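Local structure of Hpr(Ser) kinase (Coxiella burnetii, 3TQF) at residues A[6-11]-A[45-50]; A[102-107]-A[134-139]. The protein probably uses ATP to phosphorylate a serine of the carrier protein HPr, and probably also removes that phosphate. All coordinates share one frame; numbering follows the deposited sequence.

Interaction 1. Residues A[6-11]-A[45-50]; sequences TWHANF and CDDVID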
loop_
_atom_site.group_PDB
_atom_site.type_symbol
_atom_site.label_atom_id
_atom_site.label_comp_id
_atom_site.label_asym_id
_atom_site.label_seq_id
_atom_site.Cartn_x
_atom_site.Cartn_y
_atom_site.Cartn_z
ATOM N N THR A 6 10.555 -8.835 -30.417
ATOM C CA THR A 6 9.860 -8.073 -29.388
ATOM C C THR A 6 9.112 -9.032 -28.475
ATOM O O THR A 6 8.943 -10.203 -28.801
ATOM C CB THR A 6 8.854 -7.086 -29.998
ATOM O OG1 THR A 6 7.920 -7.802 -30.812
ATOM C CG2 THR A 6 9.568 -6.045 -30.847
ATOM N N TRP A 7 8.659 -8.525 -27.335
ATOM C CA TRP A 7 7.904 -9.316 -26.372
ATOM C C TRP A 7 6.973 -8.388 -25.601
ATOM O O TRP A 7 7.406 -7.350 -25.112
ATOM C CB TRP A 7 8.872 -10.021 -25.427
ATOM C CG TRP A 7 8.239 -10.938 -24.436
ATOM C CD1 TRP A 7 7.676 -10.588 -23.252
ATOM C CD2 TRP A 7 8.128 -12.362 -24.527
ATOM N NE1 TRP A 7 7.209 -11.703 -22.598
ATOM C CE2 TRP A 7 7.475 -12.806 -23.362
ATOM C CE3 TRP A 7 8.509 -13.302 -25.483
ATOM C CZ2 TRP A 7 7.191 -14.150 -23.128
ATOM C CZ3 TRP A 7 8.229 -14.633 -25.249
ATOM C CH2 TRP A 7 7.576 -15.044 -24.081
ATOM N N HIS A 8 5.698 -8.758 -25.505
ATOM C CA HIS A 8 4.704 -7.914 -24.846
ATOM C C HIS A 8 4.666 -8.183 -23.339
ATOM O O HIS A 8 4.109 -9.178 -22.883
ATOM C CB HIS A 8 3.319 -8.107 -25.481
ATOM C CG HIS A 8 2.232 -7.327 -24.808
ATOM N ND1 HIS A 8 2.450 -6.095 -24.235
ATOM C CD2 HIS A 8 0.923 -7.603 -24.616
ATOM C CE1 HIS A 8 1.322 -5.650 -23.710
ATOM N NE2 HIS A 8 0.380 -6.544 -23.932
ATOM N N ALA A 9 5.263 -7.280 -22.572
ATOM C CA ALA A 9 5.282 -7.390 -21.119
ATOM C C ALA A 9 5.966 -6.171 -20.511
ATOM O O ALA A 9 6.548 -5.357 -21.229
ATOM C CB ALA A 9 6.006 -8.666 -20.692
ATOM N N ASN A 10 5.881 -6.042 -19.191
ATOM C CA ASN A 10 6.691 -5.071 -18.467
ATOM C C ASN A 10 7.932 -5.787 -17.968
ATOM O O ASN A 10 7.869 -6.963 -17.628
ATOM C CB ASN A 10 5.922 -4.464 -17.295
ATOM C CG ASN A 10 4.645 -3.767 -17.729
ATOM O OD1 ASN A 10 4.479 -3.416 -18.893
ATOM N ND2 ASN A 10 3.732 -3.573 -16.786
ATOM N N PHE A 11 9.058 -5.080 -17.928
ATOM C CA PHE A 11 10.328 -5.674 -17.536
ATOM C C PHE A 11 10.974 -4.824 -16.460
ATOM O O PHE A 11 11.297 -3.663 -16.688
ATOM C CB PHE A 11 11.246 -5.801 -18.759
ATOM C CG PHE A 11 12.455 -6.672 -18.543
ATOM C CD1 PHE A 11 12.377 -7.852 -17.822
ATOM C CD2 PHE A 11 13.669 -6.325 -19.105
ATOM C CE1 PHE A 11 13.493 -8.653 -17.642
ATOM C CE2 PHE A 11 14.793 -7.123 -18.933
ATOM C CZ PHE A 11 14.704 -8.289 -18.198
ATOM N N CYS A 45 11.601 -1.614 -18.940
ATOM C CA CYS A 45 10.670 -1.149 -19.964
ATOM C C CYS A 45 9.193 -1.427 -19.662
ATOM O O CYS A 45 8.852 -2.432 -19.041
ATOM C CB CYS A 45 11.024 -1.781 -21.306
ATOM S SG CYS A 45 10.548 -0.773 -22.721
ATOM N N ASP A 46 8.333 -0.522 -20.126
ATOM C CA ASP A 46 6.885 -0.675 -20.038
ATOM C C ASP A 46 6.388 -1.219 -21.371
ATOM O O ASP A 46 6.980 -0.945 -22.419
ATOM C CB ASP A 46 6.234 0.688 -19.754
ATOM C CG ASP A 46 4.868 0.575 -19.063
ATOM O OD1 ASP A 46 4.752 -0.159 -18.048
ATOM O OD2 ASP A 46 3.918 1.258 -19.519
ATOM N N ASP A 47 5.317 -2.007 -21.322
ATOM C CA ASP A 47 4.609 -2.498 -22.517
ATOM C C ASP A 47 5.367 -3.489 -23.406
ATOM O O ASP A 47 4.960 -4.643 -23.509
ATOM C CB ASP A 47 4.093 -1.339 -23.382
ATOM C CG ASP A 47 3.204 -1.822 -24.523
ATOM O OD1 ASP A 47 2.346 -2.700 -24.278
ATOM O OD2 ASP A 47 3.364 -1.334 -25.668
ATOM N N VAL A 48 6.432 -3.043 -24.069
ATOM C CA VAL A 48 7.146 -3.884 -25.046
ATOM C C VAL A 48 8.645 -3.943 -24.766
ATOM O O VAL A 48 9.237 -2.960 -24.335
ATOM C CB VAL A 48 6.915 -3.379 -26.481
ATOM C CG1 VAL A 48 7.808 -4.109 -27.468
ATOM C CG2 VAL A 48 5.460 -3.558 -26.864
ATOM N N ILE A 49 9.246 -5.105 -25.021
ATOM C CA ILE A 49 10.654 -5.359 -24.722
ATOM C C ILE A 49 11.367 -5.935 -25.938
ATOM O O ILE A 49 10.866 -6.866 -26.561
ATOM C CB ILE A 49 10.809 -6.408 -23.605
ATOM C CG1 ILE A 49 9.881 -6.120 -22.439
ATOM C CG2 ILE A 49 12.230 -6.448 -23.093
ATOM C CD1 ILE A 49 9.712 -7.305 -21.542
ATOM N N ASP A 50 12.538 -5.396 -26.265
ATOM C CA ASP A 50 13.414 -6.034 -27.244
ATOM C C ASP A 50 14.196 -7.141 -26.543
ATOM O O ASP A 50 14.707 -6.937 -25.441
ATOM C CB ASP A 50 14.384 -5.029 -27.871
ATOM C CG ASP A 50 13.682 -3.968 -28.702
ATOM O OD1 ASP A 50 12.432 -3.943 -28.742
ATOM O OD2 ASP A 50 14.389 -3.148 -29.319
#
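I49 reaches from its strand across the adjacent segment, by W7, A9 and F11. Its CB lies beside W7 O. I49 CG1, placed anti to the carbonyl carbon by chi1 of -46°, passes A9 O at 3.6 Å. I49 CD1 ends among mostly apolar groups, F11 CB at 3.5 Å, A9 CB at 4.0 Å and W7 CD1 a little farther off, with A9 O also nearby; L20 of strand 17-23 packs against I49 too. The I49 and F11 side chains cross at about a right angle.

Antiparallel pairing runs beneath these groups. I49 N donates to W7 O, and the return bond from W7 N to I49 O is weak; F11 and C45 exchange bonds in both directions. Between the two pairs the regular pattern breaks at D47, whose positive phi and the bond from V48 N to D46 O make a gamma turn. Two donors from the other segment use D47 O. H8 ND1 reaches D47 O at 3.0 Å, nearly in the plane of its own imidazole but tilted 32° from the carbonyl plane, while A9 N makes a weak bond to D47 O at 2.8 Å. D47 N points to N10 OD1, 2.9 Å away. N10 and D46 lie side by side, pointing the same way, but their OD1 atoms are both acceptors and do not bond each other.

C45 is disulfide-bonded to C62, and D46 OD1 bonds weakly to S30. The chemistry implies that side chains supplement the backbone at D47: H8 ND1 shares D47 O with A9 N, and N10 OD1 takes the D47 N-H.

Interaction 2. Residues A[102-107]-A[134-139]; sequences VKPEKM and PIHPGR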
loop_
_atom_site.group_PDB
_atom_site.type_symbol
_atom_site.label_atom_id
_atom_site.label_comp_id
_atom_site.label_asym_id
_atom_site.label_seq_id
_atom_site.Cartn_x
_atom_site.Cartn_y
_atom_site.Cartn_z
ATOM N N VAL A 102 -2.811 -13.542 -12.859
ATOM C CA VAL A 102 -4.032 -14.231 -13.260
ATOM C C VAL A 102 -5.167 -13.902 -12.306
ATOM O O VAL A 102 -4.944 -13.736 -11.110
ATOM C CB VAL A 102 -3.822 -15.756 -13.257
ATOM C CG1 VAL A 102 -5.111 -16.487 -13.617
ATOM C CG2 VAL A 102 -2.704 -16.134 -14.215
ATOM N N LYS A 103 -6.383 -13.809 -12.839
ATOM C CA LYS A 103 -7.568 -13.581 -12.020
ATOM C C LYS A 103 -7.838 -14.867 -11.247
ATOM O O LYS A 103 -7.802 -15.951 -11.831
ATOM C CB LYS A 103 -8.785 -13.236 -12.882
ATOM C CG LYS A 103 -8.607 -12.038 -13.828
ATOM C CD LYS A 103 -9.083 -10.725 -13.226
ATOM C CE LYS A 103 -9.176 -9.638 -14.295
ATOM N NZ LYS A 103 -10.358 -9.814 -15.190
ATOM N N PRO A 104 -8.102 -14.761 -9.935
ATOM C CA PRO A 104 -8.323 -15.935 -9.095
ATOM C C PRO A 104 -9.251 -16.989 -9.692
ATOM O O PRO A 104 -8.983 -18.180 -9.555
ATOM C CB PRO A 104 -8.936 -15.337 -7.833
ATOM C CG PRO A 104 -8.318 -13.999 -7.732
ATOM C CD PRO A 104 -8.094 -13.522 -9.137
ATOM N N GLU A 105 -10.323 -16.552 -10.353
ATOM C CA GLU A 105 -11.330 -17.476 -10.902
ATOM C C GLU A 105 -10.759 -18.334 -12.037
ATOM O O GLU A 105 -11.184 -19.475 -12.229
ATOM C CB GLU A 105 -12.574 -16.735 -11.424
ATOM C CG GLU A 105 -12.948 -15.448 -10.696
ATOM C CD GLU A 105 -12.294 -14.218 -11.317
ATOM O OE1 GLU A 105 -12.626 -13.890 -12.478
ATOM O OE2 GLU A 105 -11.444 -13.588 -10.648
ATOM N N LYS A 106 -9.804 -17.774 -12.783
ATOM C CA LYS A 106 -9.209 -18.440 -13.946
ATOM C C LYS A 106 -7.928 -19.195 -13.586
ATOM O O LYS A 106 -7.275 -19.780 -14.452
ATOM C CB LYS A 106 -8.921 -17.406 -15.040
ATOM C CG LYS A 106 -10.174 -16.683 -15.547
ATOM C CD LYS A 106 -9.850 -15.339 -16.199
ATOM C CE LYS A 106 -11.101 -14.483 -16.349
ATOM N NZ LYS A 106 -10.808 -13.187 -17.019
HETATM N N MSE A 107 -7.586 -19.185 -12.302
HETATM C CA MSE A 107 -6.370 -19.812 -11.808
HETATM C C MSE A 107 -6.523 -21.334 -11.794
HETATM O O MSE A 107 -7.509 -21.841 -11.265
HETATM C CB MSE A 107 -6.095 -19.308 -10.393
HETATM C CG MSE A 107 -4.739 -19.664 -9.854
HETATM SE SE MSE A 107 -3.324 -18.457 -10.422
HETATM C CE MSE A 107 -1.908 -19.388 -9.462
ATOM N N PRO A 134 -2.118 -15.318 -8.502
ATOM C CA PRO A 134 -3.489 -14.843 -8.377
ATOM C C PRO A 134 -3.546 -13.404 -7.892
ATOM O O PRO A 134 -2.898 -13.063 -6.906
ATOM C CB PRO A 134 -4.085 -15.776 -7.331
ATOM C CG PRO A 134 -2.944 -16.167 -6.495
ATOM C CD PRO A 134 -1.759 -16.228 -7.400
ATOM N N ILE A 135 -4.325 -12.575 -8.581
ATOM C CA ILE A 135 -4.410 -11.156 -8.264
ATOM C C ILE A 135 -5.699 -10.834 -7.512
ATOM O O ILE A 135 -6.787 -10.894 -8.078
ATOM C CB ILE A 135 -4.298 -10.288 -9.541
ATOM C CG1 ILE A 135 -4.304 -8.798 -9.189
ATOM C CG2 ILE A 135 -5.422 -10.602 -10.524
ATOM C CD1 ILE A 135 -3.643 -7.917 -10.255
ATOM N N HIS A 136 -5.566 -10.509 -6.230
ATOM C CA HIS A 136 -6.679 -10.008 -5.428
ATOM C C HIS A 136 -6.496 -8.504 -5.270
ATOM O O HIS A 136 -5.371 -8.043 -5.072
ATOM C CB HIS A 136 -6.691 -10.667 -4.053
ATOM C CG HIS A 136 -6.859 -12.153 -4.093
ATOM N ND1 HIS A 136 -8.096 -12.764 -4.093
ATOM C CD2 HIS A 136 -5.947 -13.153 -4.119
ATOM C CE1 HIS A 136 -7.938 -14.074 -4.124
ATOM N NE2 HIS A 136 -6.643 -14.337 -4.143
ATOM N N PRO A 137 -7.591 -7.725 -5.350
ATOM C CA PRO A 137 -7.403 -6.279 -5.212
ATOM C C PRO A 137 -7.125 -5.873 -3.761
ATOM O O PRO A 137 -7.874 -6.255 -2.862
ATOM C CB PRO A 137 -8.742 -5.691 -5.699
ATOM C CG PRO A 137 -9.603 -6.866 -6.114
ATOM C CD PRO A 137 -9.018 -8.077 -5.470
ATOM N N GLY A 138 -6.043 -5.130 -3.546
ATOM C CA GLY A 138 -5.755 -4.534 -2.242
ATOM C C GLY A 138 -5.259 -5.484 -1.160
ATOM O O GLY A 138 -5.762 -5.462 -0.032
ATOM N N ARG A 139 -4.280 -6.320 -1.501
ATOM C CA ARG A 139 -3.555 -7.114 -0.510
ATOM C C ARG A 139 -2.072 -6.750 -0.555
ATOM O O ARG A 139 -1.214 -7.539 -0.146
ATOM C CB ARG A 139 -3.742 -8.611 -0.761
ATOM C CG ARG A 139 -5.187 -9.053 -0.752
ATOM C CD ARG A 139 -5.317 -10.552 -0.589
ATOM N NE ARG A 139 -6.717 -10.961 -0.620
ATOM C CZ ARG A 139 -7.139 -12.216 -0.514
ATOM N NH1 ARG A 139 -6.274 -13.213 -0.366
ATOM N NH2 ARG A 139 -8.438 -12.478 -0.556
#
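P104 sets CG over one face of the H136 imidazole, a CH-pi contact in which P104 CG sits 3.9 Å from the ring centroid and 22° off the ring normal. P104 CG comes closest to H136 CE1, at 3.6 Å, so the overlap is shifted toward the rim. The opposite face of the imidazole meets R139, whose guanidinium has H136 CG above its centre; the ring is therefore sandwiched between a proline and an arginine.

The backbones join at one parallel bridge, V102 with P134. I135 N donates to V102 O at 2.9 Å, arriving almost in line with the carbonyl. P134 CA approaches the same oxygen in a CA-H...O contact, and I135 CG2 lies beside it as well. P134 nitrogen, lacking a hydrogen, can donate nothing here. Its ring instead packs on the selenomethionine at M107, whose CE is 3.8 Å from P134 CD; chi2 of 83° turns SE toward P134, and the extended chi3 carries CE on to P134 CD.

Between V102 and M107 the chain makes a short 3-10 turn at residues 104-106, with K106 N bonded to K103 O. K106 forms a salt bridge with E24, while R139 forms one with E31 of the second subunit. The contact lies where parallel strands 92-102 and 126-134 end: one chain leaves through the 3-10 turn toward strand 117-123, and the other runs past H136 and R139 into helix 141-165.

Interactions 1 and 2 do not touch: their centres are 22 Å apart and their nearest atoms about 11 Å. Both belong to one branched mixed sheet, interaction 1 within its antiparallel part and interaction 2 at the ends of two parallel strands. What relates them is the probable P-loop around G23, G28, K29 and S30. D46 of 45-50 touches it, and N10 of 6-11 has its side chain about 5 Å from a bound phosphate, probably from the crystallisation liquor. From 134-139, R139 extends to the second subunit, bonding N26 and packing on G28 there. Interaction 2 also meets its own chain's loop through K106 and E24, so it probably lies between the P-loops of two subunits.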